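Local coordinates for ferredoxin NADP reductase (Plasmodium falciparum, PDB 3JQQ), which transfers electrons between ferredoxin and NADP(H) through a bound FAD in the apicoplast, at residues G158-P163 with Y282-K287. The protein carries 1 engineered substitution. Residues are numbered along the deposited sequence; the frame is centred on the assembly and turned at random.
Sequences GYFNLP and YICGKK. Engineered in segment 282-287: Lys286 (natural residue His). With A2P (adenosine-2'-5'-diphosphate), chain J.
Tyr282 turns one edge of its ring onto a face of Phe160, CD2 standing 3.6 Å above the phenyl plane and offset toward the rim near CZ and CE1. The stack is T-shaped, with the planes at 79° and the ring centroids 5.3 Å apart. At its far end the phenol donates a hydrogen bond of 2.7 Å from Tyr282 OH to the backbone O of Asn161, reaching the acceptor from 40° above the carbonyl plane. Apolar groups of the loop also approach the hydroxyl: Pro163 meets it tip to tip, CD lying 3.3 Å from Tyr282 OH, and Leu162 crosses the phenol at about a right angle. Two strand positions farther on, Cys284 CB sits 3.8 Å from Phe160 CE2, while its sulfur lies oblique to the same ring. Phe160, the centre of an inverse gamma turn, holds CG anti to the backbone N (chi1 -161°), and the far end of its ring approaches the strand.

Tyr185 of helix 183-192 packs against Phe160, Tyr282 and Cys284, and His312 of strand 311-315 stacks on the Tyr282 ring. Beyond Cys284, which neighbours the FAD-binding Tyr316, the chain turns into the nucleotide site; there the engineered Lys286, its chain bent at chi2, donates a hydrogen bond of 2.9 Å from NZ to O5P of the bound A2P. The contact thus joins the loop leaving the flavin-domain strand 150-157 to strand 280-285, an inner strand of the parallel NADP-binding sheet. It is chiefly aromatic and apolar, and its one cross-segment hydrogen bond ties the phenol to main chain, an anchorage independent of side-chain charge.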
loop_
_atom_site.group_PDB
_atom_site.type_symbol
_atom_site.label_atom_id
_atom_site.label_comp_id
_atom_site.label_asym_id
_atom_site.label_seq_id
_atom_site.Cartn_x
_atom_site.Cartn_y
_atom_site.Cartn_z
ATOM N N GLY B 158 -7.988 16.156 -5.502
ATOM C CA GLY B 158 -8.947 15.074 -5.687
ATOM C C GLY B 158 -10.315 15.521 -6.159
ATOM O O GLY B 158 -10.587 16.715 -6.277
ATOM N N TYR B 159 -11.178 14.549 -6.431
ATOM C CA TYR B 159 -12.533 14.823 -6.881
ATOM C C TYR B 159 -13.482 13.801 -6.266
ATOM O O TYR B 159 -14.549 13.514 -6.807
ATOM C CB TYR B 159 -12.609 14.789 -8.412
ATOM C CG TYR B 159 -11.578 15.663 -9.095
ATOM C CD1 TYR B 159 -10.348 15.147 -9.480
ATOM C CD2 TYR B 159 -11.832 17.007 -9.351
ATOM C CE1 TYR B 159 -9.401 15.938 -10.102
ATOM C CE2 TYR B 159 -10.889 17.809 -9.973
ATOM C CZ TYR B 159 -9.675 17.268 -10.347
ATOM O OH TYR B 159 -8.729 18.053 -10.966
ATOM N N PHE B 160 -13.073 13.254 -5.126
ATOM C CA PHE B 160 -13.857 12.268 -4.396
ATOM C C PHE B 160 -14.934 12.997 -3.597
ATOM O O PHE B 160 -14.939 12.966 -2.368
ATOM C CB PHE B 160 -12.930 11.480 -3.468
ATOM C CG PHE B 160 -13.491 10.166 -3.003
ATOM C CD1 PHE B 160 -13.853 9.185 -3.914
ATOM C CD2 PHE B 160 -13.626 9.899 -1.658
ATOM C CE1 PHE B 160 -14.359 7.973 -3.482
ATOM C CE2 PHE B 160 -14.129 8.690 -1.220
ATOM C CZ PHE B 160 -14.496 7.725 -2.127
ATOM N N ASN B 161 -15.845 13.651 -4.312
ATOM C CA ASN B 161 -16.783 14.587 -3.697
ATOM C C ASN B 161 -18.253 14.191 -3.783
ATOM O O ASN B 161 -18.645 13.380 -4.623
ATOM C CB ASN B 161 -16.603 15.976 -4.309
ATOM C CG ASN B 161 -15.221 16.540 -4.068
ATOM O OD1 ASN B 161 -14.770 16.643 -2.926
ATOM N ND2 ASN B 161 -14.541 16.920 -5.143
ATOM N N LEU B 162 -19.064 14.788 -2.907
ATOM C CA LEU B 162 -20.509 14.593 -2.930
ATOM C C LEU B 162 -21.134 15.265 -4.147
ATOM O O LEU B 162 -20.590 16.235 -4.676
ATOM C CB LEU B 162 -21.150 15.166 -1.672
ATOM C CG LEU B 162 -20.853 14.496 -0.331
ATOM C CD1 LEU B 162 -21.608 15.201 0.784
ATOM C CD2 LEU B 162 -21.215 13.018 -0.373
ATOM N N PRO B 163 -22.282 14.739 -4.599
ATOM C CA PRO B 163 -23.121 15.420 -5.581
ATOM C C PRO B 163 -23.527 16.791 -5.045
ATOM O O PRO B 163 -23.851 16.915 -3.864
ATOM C CB PRO B 163 -24.346 14.511 -5.684
ATOM C CG PRO B 163 -23.847 13.160 -5.296
ATOM C CD PRO B 163 -22.795 13.402 -4.256
ATOM N N TYR B 282 -19.552 4.759 -3.226
ATOM C CA TYR B 282 -18.197 5.239 -2.979
ATOM C C TYR B 282 -17.307 4.117 -2.472
ATOM O O TYR B 282 -17.727 3.298 -1.656
ATOM C CB TYR B 282 -18.209 6.376 -1.958
ATOM C CG TYR B 282 -18.752 7.677 -2.494
ATOM C CD1 TYR B 282 -20.114 7.853 -2.693
ATOM C CD2 TYR B 282 -17.903 8.733 -2.796
ATOM C CE1 TYR B 282 -20.614 9.039 -3.183
ATOM C CE2 TYR B 282 -18.394 9.925 -3.288
ATOM C CZ TYR B 282 -19.750 10.073 -3.478
ATOM O OH TYR B 282 -20.249 11.257 -3.964
ATOM N N ILE B 283 -16.070 4.090 -2.951
ATOM C CA ILE B 283 -15.097 3.109 -2.498
ATOM C C ILE B 283 -13.774 3.795 -2.182
ATOM O O ILE B 283 -13.138 4.369 -3.067
ATOM C CB ILE B 283 -14.875 2.013 -3.552
ATOM C CG1 ILE B 283 -16.165 1.214 -3.764
ATOM C CG2 ILE B 283 -13.731 1.099 -3.134
ATOM C CD1 ILE B 283 -16.159 0.352 -5.015
ATOM N N CYS B 284 -13.373 3.746 -0.922
ATOM C CA CYS B 284 -12.131 4.376 -0.489
ATOM C C CYS B 284 -11.297 3.441 0.376
ATOM O O CYS B 284 -11.748 2.980 1.427
ATOM C CB CYS B 284 -12.413 5.672 0.273
ATOM S SG CYS B 284 -10.924 6.616 0.670
ATOM N N GLY B 285 -10.082 3.147 -0.069
ATOM C CA GLY B 285 -9.257 2.183 0.632
ATOM C C GLY B 285 -8.404 1.376 -0.324
ATOM O O GLY B 285 -7.951 1.882 -1.352
ATOM N N LYS B 286 -8.330 0.105 -0.028
ATOM C CA LYS B 286 -7.502 -0.829 -0.765
ATOM C C LYS B 286 -7.971 -1.021 -2.215
ATOM O O LYS B 286 -9.136 -1.139 -2.465
ATOM C CB LYS B 286 -7.441 -2.197 -0.044
ATOM C CG LYS B 286 -6.933 -2.284 1.372
ATOM C CD LYS B 286 -5.524 -1.785 1.555
ATOM C CE LYS B 286 -4.983 -2.191 2.886
ATOM N NZ LYS B 286 -3.812 -1.480 3.242
ATOM N N LYS B 287 -7.026 -1.075 -3.147
ATOM C CA LYS B 287 -7.350 -1.212 -4.565
ATOM C C LYS B 287 -8.213 -2.435 -4.898
ATOM O O LYS B 287 -9.056 -2.378 -5.793
ATOM C CB LYS B 287 -6.069 -1.237 -5.404
ATOM C CG LYS B 287 -5.125 -2.378 -5.061
ATOM C CD LYS B 287 -3.884 -2.350 -5.938
ATOM C CE LYS B 287 -3.119 -1.047 -5.770
ATOM N NZ LYS B 287 -1.901 -1.006 -6.626
HETATM P P1 A2P J . -5.511 -7.236 7.420
HETATM O O1P A2P J . -5.591 -8.587 6.755
HETATM O O2P A2P J . -4.410 -6.352 6.884
HETATM O O3P A2P J . -5.601 -7.283 8.927
HETATM P P2 A2P J . -4.852 -1.014 6.968
HETATM O O4P A2P J . -5.483 0.266 6.475
HETATM O O5P A2P J . -3.666 -1.483 6.155
HETATM O O6P A2P J . -4.653 -1.065 8.464
HETATM O "O5'" A2P J . -5.976 -2.132 6.689
HETATM C "C5'" A2P J . -7.354 -1.828 6.897
HETATM C "C4'" A2P J . -8.171 -3.110 6.812
HETATM O "O4'" A2P J . -8.234 -3.558 5.453
HETATM C "C3'" A2P J . -7.531 -4.234 7.615
HETATM O "O3'" A2P J . -8.566 -4.945 8.301
HETATM C "C2'" A2P J . -6.909 -5.141 6.575
HETATM O "O2'" A2P J . -6.879 -6.505 6.987
HETATM C "C1'" A2P J . -7.910 -4.950 5.448
HETATM N N9 A2P J . -7.409 -5.482 4.155
HETATM C C8 A2P J . -6.172 -5.957 3.907
HETATM N N7 A2P J . -6.066 -6.386 2.623
HETATM C C5 A2P J . -7.263 -6.194 2.033
HETATM C C6 A2P J . -7.851 -6.425 0.692
HETATM N N6 A2P J . -7.117 -6.964 -0.310
HETATM N N1 A2P J . -9.144 -6.081 0.497
HETATM C C2 A2P J . -9.889 -5.541 1.479
HETATM N N3 A2P J . -9.421 -5.305 2.716
HETATM C C4 A2P J . -8.143 -5.604 3.049
#